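2-oxoglutarate-dependent dioxygenase tropC (Talaromyces stipitatus, PDB 6XJJ) catalyses an iron- and 2-oxoglutarate-dependent oxidation in fungal tropolone biosynthesis, within a pathway whose first intermediate is 3-methylorcinaldehyde. Local coordinates at residues A183-L188 and V249-Q254; S47-S52 and V189-R194; E86-I91 and I277-V282. All blocks are in the same frame, centred on the assembly; numbering follows the deposited sequence.

Interaction 1 (A183-L188 and V249-Q254); sequences ALMLDL and VSILLQ
I251 projects from its strand and meets two residues of one helix, M185 and L188, which stand three positions apart and so face the same way. M185 and I251 reach toward each other tip to tip: the methyl CE of M185 lies 3.2 Å from CG2 of I251 and 3.5 Å from its CD1, so one methyl group serves both branches of the isoleucine. L188 crosses the isoleucine obliquely, with its CD2 4.1 Å from I251 CG2 and its CG equally far from I251 CD1. No hydrogen bond joins the two segments; the contact is wholly apolar and all three residues are buried.

Torsions explain the reach. The M185 chain bends at both chi2 (-44°) and chi3 (-51°), and this folded shape delivers CE, the methyl beyond the sulfur, to I251. I251, at chi1 -51°, holds CG2 anti to the backbone N, where it meets both M185 CE and L188 CD2.

The strand's other side does different work. S250 points to the opposite side and hydrogen-bonds through OG to OD2 of D245, an iron ligand, making it a second-shell residue, whereas the I251 side chain remains about 11 Å from the iron. The strand thus turns S250 to the metal side and I251 to the helix, consistent with the double-stranded beta-helix of this enzyme family. Its backbone pairs with strands 281-285 and 311-318 on its two flanks; I251 also packs on F281 and I283, M185 also touches F316, and helix 171-204 lies across this part of the sheet.

Interaction 2 (S47-S52 and V189-R194); sequences SAWLSS and VSTIVR
The short helix 47-50 approaches helix 171-204 most closely where the CA atoms of L50 and T191 come within 8.0 Å, and no hydrogen bond links the two segments. W49 carries the contact with the six-membered part of its indole. The methyl CG2 of T191 sits 3.6 Å from W49 CE3 and equally near CZ3, while T191 O lies over one face of the ring system. That methyl is available because the threonine, at chi1 -58°, turns OG1 back to its own helix, where it bonds to D187 O. Further along, CB of R194 meets W49 CH2 obliquely at 3.4 Å, and CD of R194 adds a contact in the ring plane, at the edge, 4.0 Å from the same CH2. L50 completes the group, its CD2 lying 3.8 Å from T191 CG2. The R194 guanidinium lies beyond the ring edge in nearly the indole plane (7° apart), not over its face, so no cation-pi stack forms; S190 O sits above one guanidinium face. V62 of helix 56-72 also touches W49. What joins the two helices is dispersion among an aromatic ring and aliphatic carbons, including the L50-T191 pair, with the arginine contributing its methylenes rather than its charge.

Interaction 3 (E86-I91 and I277-V282); sequences EAREKI and IEDAFV
A type II beta turn, I277 to A280, leads into core strand 281-285 and brings D279 to R88 of helix 85-99. D279 occupies the third position of the turn, with the positive phi (68°) such a turn requires there, and its carboxylate swings to the helix. One oxygen does the work: D279 OD1 forms a salt bridge with R88 NH2 at 2.6 Å. The guanidinium and carboxylate planes are 60° apart, so the two groups do not meet as a flat, two-pronged pair; D279 CA lies instead above one face of the guanidinium, offset toward its rim. A bend at chi3 (-61°) turns the end of the arginine to the turn. The aliphatic part of R88 has a second partner, with CD 4.1 Å from CZ at the end of the F281 ring. E278 may add some long-range attraction, its OE2 being 6.5 Å from R88 NH2. H81 makes an edge-to-face contact with F281 and bonds through NE2 to D279 O. A helix of the N-terminal region thus meets the beta core through a salt bridge and an apolar contact, the pairing of an N-terminal region with a double-stranded beta-helix core found in the iron/ascorbate-dependent oxidoreductases.

In the fold
Three contacts show how segments distant in sequence build one globule. From the N terminus, 47-52 opens the loop that interaction 2 closes at 189-194, and 86-91 opens the one that interaction 3 closes at 277-282. Interaction 1, from 183-188 to 249-254, is nested within the latter, whereas interaction 2 crosses both of the others. Helix 171-204 serves interactions 1 and 2 through consecutive segments, and V189 and I192 extend the packing on I251 begun by interaction 1. Interactions 1 and 3 meet through neighbouring strands 249-253 and 281-285. Together they join helix 85-99 and the long helix to the central sheet, and helix 47-50 to the long helix.

Interaction 1 (A183-L188 and V249-Q254)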
ATOM      1  N   ALA A 183     -11.122  -6.619   0.353  1.00 61.19           N
ATOM      2  CA  ALA A 183     -11.096  -8.040   0.025  1.00 64.54           C
ATOM      3  C   ALA A 183     -10.334  -8.288  -1.270  1.00 59.38           C
ATOM      4  O   ALA A 183      -9.497  -9.196  -1.349  1.00 61.92           O
ATOM      5  CB  ALA A 183     -12.518  -8.574  -0.078  1.00 60.91           C
ATOM      6  N   LEU A 184     -10.617  -7.493  -2.304  1.00 64.18           N
ATOM      7  CA  LEU A 184      -9.857  -7.606  -3.544  1.00 63.30           C
ATOM      8  C   LEU A 184      -8.375  -7.380  -3.296  1.00 69.18           C
ATOM      9  O   LEU A 184      -7.534  -8.081  -3.867  1.00 72.30           O
ATOM     10  CB  LEU A 184     -10.380  -6.608  -4.578  1.00 67.09           C
ATOM     11  CG  LEU A 184     -11.813  -6.793  -5.069  1.00 63.92           C
ATOM     12  CD1 LEU A 184     -12.226  -5.625  -5.949  1.00 68.11           C
ATOM     13  CD2 LEU A 184     -11.945  -8.085  -5.832  1.00 60.90           C
ATOM     14  N   MET A 185      -8.030  -6.416  -2.435  1.00 61.30           N
ATOM     15  CA  MET A 185      -6.619  -6.205  -2.128  1.00 65.55           C
ATOM     16  C   MET A 185      -6.020  -7.405  -1.403  1.00 62.53           C
ATOM     17  O   MET A 185      -4.947  -7.889  -1.783  1.00 72.05           O
ATOM     18  CB  MET A 185      -6.415  -4.953  -1.282  1.00 64.84           C
ATOM     19  CG  MET A 185      -6.753  -3.606  -1.917  1.00 60.07           C
ATOM     20  SD  MET A 185      -6.140  -3.439  -3.601  1.00 75.44           S
ATOM     21  CE  MET A 185      -4.452  -3.889  -3.380  1.00 68.18           C
ATOM     22  N   LEU A 186      -6.680  -7.892  -0.348  1.00 61.28           N
ATOM     23  CA  LEU A 186      -6.185  -9.089   0.330  1.00 59.47           C
ATOM     24  C   LEU A 186      -5.941 -10.225  -0.656  1.00 66.28           C
ATOM     25  O   LEU A 186      -4.943 -10.949  -0.547  1.00 68.34           O
ATOM     26  CB  LEU A 186      -7.158  -9.537   1.420  1.00 63.72           C
ATOM     27  CG  LEU A 186      -6.806 -10.889   2.059  1.00 73.81           C
ATOM     28  CD1 LEU A 186      -5.408 -10.879   2.630  1.00 58.26           C
ATOM     29  CD2 LEU A 186      -7.800 -11.250   3.145  1.00 70.59           C
ATOM     30  N   ASP A 187      -6.837 -10.401  -1.626  1.00 66.52           N
ATOM     31  CA  ASP A 187      -6.649 -11.481  -2.585  1.00 67.61           C
ATOM     32  C   ASP A 187      -5.425 -11.234  -3.454  1.00 64.68           C
ATOM     33  O   ASP A 187      -4.637 -12.153  -3.710  1.00 70.56           O
ATOM     34  CB  ASP A 187      -7.879 -11.635  -3.467  1.00 76.69           C
ATOM     35  CG  ASP A 187      -7.728 -12.768  -4.446  1.00 74.71           C
ATOM     36  OD1 ASP A 187      -7.719 -13.936  -4.005  1.00 98.28           O
ATOM     37  OD2 ASP A 187      -7.568 -12.487  -5.651  1.00 83.55           O
ATOM     38  N   LEU A 188      -5.267 -10.004  -3.939  1.00 64.56           N
ATOM     39  CA  LEU A 188      -4.122  -9.682  -4.779  1.00 62.71           C
ATOM     40  C   LEU A 188      -2.809  -9.817  -4.017  1.00 73.17           C
ATOM     41  O   LEU A 188      -1.818 -10.310  -4.569  1.00 64.86           O
ATOM     42  CB  LEU A 188      -4.278  -8.271  -5.345  1.00 61.63           C
ATOM     43  CG  LEU A 188      -3.101  -7.700  -6.139  1.00 69.88           C
ATOM     44  CD1 LEU A 188      -2.758  -8.573  -7.324  1.00 62.21           C
ATOM     45  CD2 LEU A 188      -3.440  -6.298  -6.612  1.00 65.52           C
ATOM     46  N   VAL A 249       4.533  -6.053   2.013  1.00 65.29           N
ATOM     47  CA  VAL A 249       4.127  -5.689   0.661  1.00 59.67           C
ATOM     48  C   VAL A 249       3.160  -4.517   0.761  1.00 66.59           C
ATOM     49  O   VAL A 249       2.332  -4.464   1.676  1.00 62.14           O
ATOM     50  CB  VAL A 249       3.479  -6.880  -0.079  1.00 73.07           C
ATOM     51  CG1 VAL A 249       3.023  -6.469  -1.486  1.00 71.09           C
ATOM     52  CG2 VAL A 249       4.449  -8.063  -0.135  1.00 65.36           C
ATOM     53  N   SER A 250       3.291  -3.558  -0.157  1.00 71.05           N
ATOM     54  CA  SER A 250       2.353  -2.448  -0.257  1.00 64.87           C
ATOM     55  C   SER A 250       1.821  -2.396  -1.681  1.00 67.82           C
ATOM     56  O   SER A 250       2.564  -2.639  -2.638  1.00 64.53           O
ATOM     57  CB  SER A 250       3.000  -1.108   0.113  1.00 66.82           C
ATOM     58  OG  SER A 250       3.501  -1.121   1.442  1.00 89.15           O
ATOM     59  N   ILE A 251       0.535  -2.080  -1.815  1.00 56.55           N
ATOM     60  CA  ILE A 251      -0.136  -2.036  -3.110  1.00 57.26           C
ATOM     61  C   ILE A 251      -0.854  -0.698  -3.200  1.00 59.98           C
ATOM     62  O   ILE A 251      -1.757  -0.421  -2.400  1.00 62.20           O
ATOM     63  CB  ILE A 251      -1.145  -3.181  -3.297  1.00 60.81           C
ATOM     64  CG1 ILE A 251      -0.503  -4.531  -2.985  1.00 69.14           C
ATOM     65  CG2 ILE A 251      -1.639  -3.166  -4.739  1.00 63.57           C
ATOM     66  CD1 ILE A 251      -1.480  -5.685  -2.947  1.00 63.80           C
ATOM     67  N   LEU A 252      -0.481   0.113  -4.183  1.00 57.49           N
ATOM     68  CA  LEU A 252      -0.949   1.485  -4.288  1.00 68.56           C
ATOM     69  C   LEU A 252      -1.779   1.639  -5.552  1.00 67.71           C
ATOM     70  O   LEU A 252      -1.429   1.095  -6.605  1.00 61.81           O
ATOM     71  CB  LEU A 252       0.236   2.462  -4.331  1.00 80.81           C
ATOM     72  CG  LEU A 252      -0.000   3.971  -4.428  1.00 64.22           C
ATOM     73  CD1 LEU A 252      -0.499   4.534  -3.101  1.00 67.73           C
ATOM     74  CD2 LEU A 252       1.271   4.674  -4.898  1.00 77.06           C
ATOM     75  N   LEU A 253      -2.874   2.383  -5.446  1.00 73.06           N
ATOM     76  CA  LEU A 253      -3.697   2.753  -6.590  1.00 67.25           C
ATOM     77  C   LEU A 253      -3.589   4.256  -6.793  1.00 77.06           C
ATOM     78  O   LEU A 253      -4.058   5.028  -5.949  1.00 73.42           O
ATOM     79  CB  LEU A 253      -5.155   2.347  -6.369  1.00 74.22           C
ATOM     80  CG  LEU A 253      -6.167   2.793  -7.431  1.00 72.97           C
ATOM     81  CD1 LEU A 253      -5.861   2.171  -8.785  1.00 82.40           C
ATOM     82  CD2 LEU A 253      -7.586   2.465  -6.993  1.00 76.04           C
ATOM     83  N   GLN A 254      -2.986   4.672  -7.901  1.00 82.73           N
ATOM     84  CA  GLN A 254      -2.874   6.091  -8.184  1.00 78.54           C
ATOM     85  C   GLN A 254      -4.040   6.517  -9.066  1.00 74.45           C
ATOM     86  O   GLN A 254      -4.818   5.694  -9.554  1.00 91.88           O
ATOM     87  CB  GLN A 254      -1.556   6.421  -8.874  1.00 83.74           C
ATOM     88  CG  GLN A 254      -0.353   5.771  -8.299  1.00 80.00           C
ATOM     89  CD  GLN A 254       0.877   6.342  -8.911  1.00 95.07           C
ATOM     90  OE1 GLN A 254       0.811   7.379  -9.562  1.00125.98           O
ATOM     91  NE2 GLN A 254       1.936   5.557  -8.939  1.00 98.27           N
TER

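Interaction 2 (S47-S52 and V189-R194)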
ATOM      1  N   SER A  47      -0.876 -11.903 -15.567  1.00 75.33           N
ATOM      2  CA  SER A  47      -1.947 -12.684 -16.185  1.00 67.66           C
ATOM      3  C   SER A  47      -1.645 -14.173 -16.169  1.00 64.97           C
ATOM      4  O   SER A  47      -2.497 -14.985 -15.797  1.00 73.40           O
ATOM      5  CB  SER A  47      -2.163 -12.212 -17.623  1.00 60.70           C
ATOM      6  OG  SER A  47      -2.645 -10.881 -17.656  1.00 86.04           O
ATOM      7  N   ALA A  48      -0.423 -14.549 -16.552  1.00 61.87           N
ATOM      8  CA  ALA A  48      -0.103 -15.963 -16.694  1.00 67.24           C
ATOM      9  C   ALA A  48      -0.174 -16.683 -15.354  1.00 79.48           C
ATOM     10  O   ALA A  48      -0.669 -17.813 -15.275  1.00 66.34           O
ATOM     11  CB  ALA A  48       1.275 -16.126 -17.329  1.00 67.43           C
ATOM     12  N   TRP A  49       0.298 -16.043 -14.285  1.00 74.00           N
ATOM     13  CA  TRP A  49       0.351 -16.728 -13.000  1.00 75.68           C
ATOM     14  C   TRP A  49      -1.055 -16.970 -12.456  1.00 76.67           C
ATOM     15  O   TRP A  49      -1.307 -17.995 -11.811  1.00 72.93           O
ATOM     16  CB  TRP A  49       1.192 -15.909 -12.016  1.00 69.64           C
ATOM     17  CG  TRP A  49       1.794 -16.708 -10.887  1.00 66.87           C
ATOM     18  CD1 TRP A  49       3.023 -17.335 -10.892  1.00 69.59           C
ATOM     19  CD2 TRP A  49       1.225 -16.966  -9.600  1.00 51.78           C
ATOM     20  NE1 TRP A  49       3.244 -17.967  -9.685  1.00 53.08           N
ATOM     21  CE2 TRP A  49       2.157 -17.757  -8.878  1.00 57.85           C
ATOM     22  CE3 TRP A  49       0.025 -16.612  -8.986  1.00 55.27           C
ATOM     23  CZ2 TRP A  49       1.916 -18.194  -7.579  1.00 69.21           C
ATOM     24  CZ3 TRP A  49      -0.215 -17.052  -7.687  1.00 71.01           C
ATOM     25  CH2 TRP A  49       0.725 -17.834  -7.002  1.00 90.44           C
ATOM     26  N   LEU A  50      -1.984 -16.047 -12.726  1.00 71.35           N
ATOM     27  CA  LEU A  50      -3.382 -16.213 -12.338  1.00 77.01           C
ATOM     28  C   LEU A  50      -4.177 -17.108 -13.282  1.00 78.75           C
ATOM     29  O   LEU A  50      -5.239 -17.600 -12.890  1.00 73.98           O
ATOM     30  CB  LEU A  50      -4.074 -14.851 -12.272  1.00 63.14           C
ATOM     31  CG  LEU A  50      -3.733 -13.908 -11.127  1.00 68.52           C
ATOM     32  CD1 LEU A  50      -4.384 -12.540 -11.360  1.00 63.97           C
ATOM     33  CD2 LEU A  50      -4.191 -14.512  -9.799  1.00 54.27           C
ATOM     34  N   SER A  51      -3.723 -17.300 -14.516  1.00 76.86           N
ATOM     35  CA  SER A  51      -4.417 -18.172 -15.452  1.00 67.28           C
ATOM     36  C   SER A  51      -4.196 -19.635 -15.091  1.00 79.02           C
ATOM     37  O   SER A  51      -3.104 -20.027 -14.670  1.00 82.95           O
ATOM     38  CB  SER A  51      -3.939 -17.902 -16.881  1.00 78.00           C
ATOM     39  OG  SER A  51      -4.539 -18.793 -17.806  1.00 87.76           O
ATOM     40  N   SER A  52      -5.245 -20.443 -15.247  1.00 85.89           N
ATOM     41  CA  SER A  52      -5.169 -21.870 -14.964  1.00 88.04           C
ATOM     42  C   SER A  52      -4.845 -22.695 -16.203  1.00 77.87           C
ATOM     43  O   SER A  52      -4.810 -23.927 -16.122  1.00 78.52           O
ATOM     44  CB  SER A  52      -6.476 -22.358 -14.330  1.00 72.29           C
ATOM     45  OG  SER A  52      -7.570 -22.205 -15.210  1.00 76.29           O
ATOM     46  N   VAL A 189      -2.775  -9.400  -2.747  1.00 64.54           N
ATOM     47  CA  VAL A 189      -1.507  -9.428  -2.030  1.00 69.77           C
ATOM     48  C   VAL A 189      -1.129 -10.865  -1.712  1.00 68.85           C
ATOM     49  O   VAL A 189       0.056 -11.192  -1.592  1.00 61.76           O
ATOM     50  CB  VAL A 189      -1.563  -8.563  -0.755  1.00 67.97           C
ATOM     51  CG1 VAL A 189      -2.330  -9.252   0.351  1.00 72.94           C
ATOM     52  CG2 VAL A 189      -0.170  -8.200  -0.306  1.00 70.95           C
ATOM     53  N   SER A 190      -2.123 -11.748  -1.572  1.00 65.74           N
ATOM     54  CA  SER A 190      -1.833 -13.164  -1.380  1.00 65.67           C
ATOM     55  C   SER A 190      -1.209 -13.762  -2.634  1.00 62.28           C
ATOM     56  O   SER A 190      -0.297 -14.595  -2.549  1.00 59.72           O
ATOM     57  CB  SER A 190      -3.107 -13.915  -1.012  1.00 68.89           C
ATOM     58  OG  SER A 190      -3.645 -13.435   0.207  1.00 68.67           O
ATOM     59  N   THR A 191      -1.693 -13.348  -3.806  1.00 61.13           N
ATOM     60  CA  THR A 191      -1.061 -13.739  -5.061  1.00 66.42           C
ATOM     61  C   THR A 191       0.379 -13.236  -5.120  1.00 70.87           C
ATOM     62  O   THR A 191       1.307 -13.992  -5.437  1.00 63.91           O
ATOM     63  CB  THR A 191      -1.870 -13.188  -6.240  1.00 60.33           C
ATOM     64  OG1 THR A 191      -3.213 -13.679  -6.175  1.00 69.02           O
ATOM     65  CG2 THR A 191      -1.243 -13.590  -7.570  1.00 62.10           C
ATOM     66  N   ILE A 192       0.580 -11.952  -4.813  1.00 61.74           N
ATOM     67  CA  ILE A 192       1.916 -11.364  -4.843  1.00 64.57           C
ATOM     68  C   ILE A 192       2.858 -12.127  -3.924  1.00 62.52           C
ATOM     69  O   ILE A 192       4.005 -12.411  -4.287  1.00 57.62           O
ATOM     70  CB  ILE A 192       1.836  -9.870  -4.471  1.00 69.02           C
ATOM     71  CG1 ILE A 192       1.074  -9.106  -5.560  1.00 72.22           C
ATOM     72  CG2 ILE A 192       3.232  -9.267  -4.307  1.00 63.04           C
ATOM     73  CD1 ILE A 192       0.654  -7.705  -5.178  1.00 75.45           C
ATOM     74  N   VAL A 193       2.395 -12.470  -2.722  1.00 68.55           N
ATOM     75  CA  VAL A 193       3.246 -13.184  -1.775  1.00 65.64           C
ATOM     76  C   VAL A 193       3.713 -14.514  -2.350  1.00 73.44           C
ATOM     77  O   VAL A 193       4.888 -14.878  -2.221  1.00 63.69           O
ATOM     78  CB  VAL A 193       2.511 -13.370  -0.439  1.00 70.88           C
ATOM     79  CG1 VAL A 193       3.248 -14.362   0.440  1.00 62.16           C
ATOM     80  CG2 VAL A 193       2.407 -12.025   0.275  1.00 67.44           C
ATOM     81  N   ARG A 194       2.808 -15.267  -2.980  1.00 71.12           N
ATOM     82  CA  ARG A 194       3.188 -16.585  -3.474  1.00 66.85           C
ATOM     83  C   ARG A 194       4.154 -16.485  -4.643  1.00 63.99           C
ATOM     84  O   ARG A 194       4.988 -17.378  -4.833  1.00 64.84           O
ATOM     85  CB  ARG A 194       1.948 -17.372  -3.889  1.00 69.45           C
ATOM     86  CG  ARG A 194       0.952 -17.567  -2.770  1.00 77.15           C
ATOM     87  CD  ARG A 194      -0.208 -18.455  -3.175  1.00 63.71           C
ATOM     88  NE  ARG A 194      -1.282 -18.368  -2.191  1.00 67.72           N
ATOM     89  CZ  ARG A 194      -2.349 -17.578  -2.301  1.00 86.67           C
ATOM     90  NH1 ARG A 194      -2.547 -16.847  -3.394  1.00 71.83           N
ATOM     91  NH2 ARG A 194      -3.253 -17.556  -1.331  1.00 81.73           N
TER

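Interaction 3 (E86-I91 and I277-V282)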
ATOM      1  N   GLU A  86     -14.179  -0.978 -12.887  1.00 82.72           N
ATOM      2  CA  GLU A  86     -15.259  -0.468 -12.051  1.00 84.35           C
ATOM      3  C   GLU A  86     -14.811  -0.367 -10.604  1.00 87.61           C
ATOM      4  O   GLU A  86     -15.100   0.617  -9.913  1.00 79.24           O
ATOM      5  CB  GLU A  86     -16.473  -1.382 -12.116  1.00 93.89           C
ATOM      6  CG  GLU A  86     -17.728  -0.716 -11.630  1.00105.15           C
ATOM      7  CD  GLU A  86     -18.814  -1.715 -11.325  1.00117.40           C
ATOM      8  OE1 GLU A  86     -18.540  -2.932 -11.379  1.00126.74           O
ATOM      9  OE2 GLU A  86     -19.945  -1.287 -11.033  1.00121.67           O
ATOM     10  N   ALA A  87     -14.129  -1.407 -10.117  1.00 76.03           N
ATOM     11  CA  ALA A  87     -13.743  -1.454  -8.714  1.00 77.00           C
ATOM     12  C   ALA A  87     -12.817  -0.302  -8.367  1.00 83.21           C
ATOM     13  O   ALA A  87     -12.869   0.236  -7.253  1.00 63.58           O
ATOM     14  CB  ALA A  87     -13.068  -2.786  -8.400  1.00 72.26           C
ATOM     15  N   ARG A  88     -11.965   0.097  -9.310  1.00 88.09           N
ATOM     16  CA  ARG A  88     -11.064   1.213  -9.058  1.00 80.68           C
ATOM     17  C   ARG A  88     -11.826   2.529  -9.101  1.00 78.40           C
ATOM     18  O   ARG A  88     -11.582   3.424  -8.285  1.00 83.17           O
ATOM     19  CB  ARG A  88      -9.920   1.195 -10.075  1.00 92.47           C
ATOM     20  CG  ARG A  88      -9.085  -0.088 -10.023  1.00 94.20           C
ATOM     21  CD  ARG A  88      -7.897  -0.045 -10.965  1.00100.03           C
ATOM     22  NE  ARG A  88      -8.319   0.097 -12.354  1.00112.11           N
ATOM     23  CZ  ARG A  88      -8.394   1.258 -13.004  1.00125.99           C
ATOM     24  NH1 ARG A  88      -8.089   2.393 -12.390  1.00121.77           N
ATOM     25  NH2 ARG A  88      -8.790   1.286 -14.269  1.00119.37           N
ATOM     26  N   GLU A  89     -12.773   2.654 -10.035  1.00 84.13           N
ATOM     27  CA  GLU A  89     -13.652   3.817 -10.057  1.00 77.79           C
ATOM     28  C   GLU A  89     -14.393   3.963  -8.736  1.00 76.33           C
ATOM     29  O   GLU A  89     -14.489   5.067  -8.184  1.00 80.51           O
ATOM     30  CB  GLU A  89     -14.645   3.689 -11.211  1.00 88.18           C
ATOM     31  CG  GLU A  89     -14.021   3.795 -12.586  1.00 96.54           C
ATOM     32  CD  GLU A  89     -14.980   3.377 -13.686  1.00107.56           C
ATOM     33  OE1 GLU A  89     -16.073   2.857 -13.358  1.00108.96           O
ATOM     34  OE2 GLU A  89     -14.642   3.544 -14.878  1.00108.39           O
ATOM     35  N   LYS A  90     -14.911   2.859  -8.202  1.00 85.03           N
ATOM     36  CA  LYS A  90     -15.808   2.962  -7.064  1.00 85.32           C
ATOM     37  C   LYS A  90     -15.055   3.406  -5.814  1.00 76.03           C
ATOM     38  O   LYS A  90     -15.590   4.193  -5.026  1.00 81.03           O
ATOM     39  CB  LYS A  90     -16.520   1.621  -6.855  1.00 81.04           C
ATOM     40  CG  LYS A  90     -17.806   1.708  -6.059  1.00 86.15           C
ATOM     41  CD  LYS A  90     -18.424   0.339  -5.777  1.00103.45           C
ATOM     42  CE  LYS A  90     -18.820  -0.396  -7.057  1.00102.41           C
ATOM     43  NZ  LYS A  90     -19.540  -1.673  -6.755  1.00110.55           N
ATOM     44  N   ILE A  91     -13.805   2.962  -5.639  1.00 75.98           N
ATOM     45  CA  ILE A  91     -13.072   3.300  -4.417  1.00 73.61           C
ATOM     46  C   ILE A  91     -12.609   4.757  -4.427  1.00 74.52           C
ATOM     47  O   ILE A  91     -12.508   5.380  -3.363  1.00 74.64           O
ATOM     48  CB  ILE A  91     -11.879   2.347  -4.200  1.00 65.84           C
ATOM     49  CG1 ILE A  91     -11.353   2.448  -2.767  1.00 66.20           C
ATOM     50  CG2 ILE A  91     -10.734   2.655  -5.152  1.00 71.15           C
ATOM     51  CD1 ILE A  91     -12.304   1.894  -1.711  1.00 75.78           C
ATOM     52  N   ILE A 277       0.315   4.102 -14.577  1.00 89.33           N
ATOM     53  CA  ILE A 277      -0.009   3.162 -15.643  1.00 91.44           C
ATOM     54  C   ILE A 277      -1.494   2.828 -15.587  1.00 86.71           C
ATOM     55  O   ILE A 277      -2.096   2.726 -14.511  1.00 82.32           O
ATOM     56  CB  ILE A 277       0.854   1.887 -15.548  1.00 90.49           C
ATOM     57  CG1 ILE A 277       2.343   2.228 -15.679  1.00 80.03           C
ATOM     58  CG2 ILE A 277       0.424   0.876 -16.598  1.00 83.46           C
ATOM     59  CD1 ILE A 277       2.712   2.910 -16.989  1.00 88.80           C
ATOM     60  N   GLU A 278      -2.086   2.633 -16.763  1.00 95.45           N
ATOM     61  CA  GLU A 278      -3.510   2.346 -16.872  1.00103.98           C
ATOM     62  C   GLU A 278      -3.779   0.909 -16.441  1.00100.67           C
ATOM     63  O   GLU A 278      -3.171  -0.029 -16.965  1.00102.58           O
ATOM     64  CB  GLU A 278      -3.987   2.601 -18.302  1.00113.34           C
ATOM     65  CG  GLU A 278      -5.421   2.193 -18.611  1.00115.76           C
ATOM     66  CD  GLU A 278      -5.865   2.710 -19.968  1.00125.72           C
ATOM     67  OE1 GLU A 278      -5.057   3.396 -20.635  1.00129.37           O
ATOM     68  OE2 GLU A 278      -7.011   2.433 -20.375  1.00129.81           O
ATOM     69  N   ASP A 279      -4.686   0.745 -15.475  1.00 93.88           N
ATOM     70  CA  ASP A 279      -5.077  -0.571 -14.967  1.00 95.69           C
ATOM     71  C   ASP A 279      -3.933  -1.240 -14.215  1.00 84.47           C
ATOM     72  O   ASP A 279      -3.723  -2.449 -14.318  1.00 84.54           O
ATOM     73  CB  ASP A 279      -5.577  -1.471 -16.094  1.00 96.64           C
ATOM     74  CG  ASP A 279      -6.898  -1.006 -16.654  1.00121.87           C
ATOM     75  OD1 ASP A 279      -7.567  -0.200 -15.974  1.00118.90           O
ATOM     76  OD2 ASP A 279      -7.271  -1.437 -17.765  1.00132.24           O
ATOM     77  N   ALA A 280      -3.198  -0.455 -13.438  1.00 86.59           N
ATOM     78  CA  ALA A 280      -2.048  -0.970 -12.724  1.00 74.70           C
ATOM     79  C   ALA A 280      -2.173  -0.645 -11.247  1.00 68.14           C
ATOM     80  O   ALA A 280      -2.917   0.250 -10.841  1.00 73.13           O
ATOM     81  CB  ALA A 280      -0.739  -0.401 -13.283  1.00 66.80           C
ATOM     82  N   PHE A 281      -1.463  -1.426 -10.446  1.00 65.70           N
ATOM     83  CA  PHE A 281      -1.173  -1.082  -9.067  1.00 77.38           C
ATOM     84  C   PHE A 281       0.337  -0.971  -8.901  1.00 69.09           C
ATOM     85  O   PHE A 281       1.101  -1.685  -9.561  1.00 65.88           O
ATOM     86  CB  PHE A 281      -1.732  -2.137  -8.112  1.00 72.48           C
ATOM     87  CG  PHE A 281      -3.220  -2.300  -8.194  1.00 72.78           C
ATOM     88  CD1 PHE A 281      -4.060  -1.486  -7.455  1.00 62.42           C
ATOM     89  CD2 PHE A 281      -3.778  -3.267  -9.019  1.00 67.28           C
ATOM     90  CE1 PHE A 281      -5.431  -1.634  -7.527  1.00 77.21           C
ATOM     91  CE2 PHE A 281      -5.152  -3.420  -9.100  1.00 67.45           C
ATOM     92  CZ  PHE A 281      -5.980  -2.604  -8.352  1.00 77.50           C
ATOM     93  N   VAL A 282       0.767  -0.071  -8.013  1.00 68.09           N
ATOM     94  CA  VAL A 282       2.182   0.054  -7.671  1.00 76.99           C
ATOM     95  C   VAL A 282       2.473  -0.859  -6.497  1.00 65.15           C
ATOM     96  O   VAL A 282       1.798  -0.796  -5.463  1.00 63.01           O
ATOM     97  CB  VAL A 282       2.564   1.503  -7.329  1.00 62.02           C
ATOM     98  CG1 VAL A 282       4.021   1.576  -6.884  1.00 75.18           C
ATOM     99  CG2 VAL A 282       2.355   2.412  -8.497  1.00 63.99           C
TER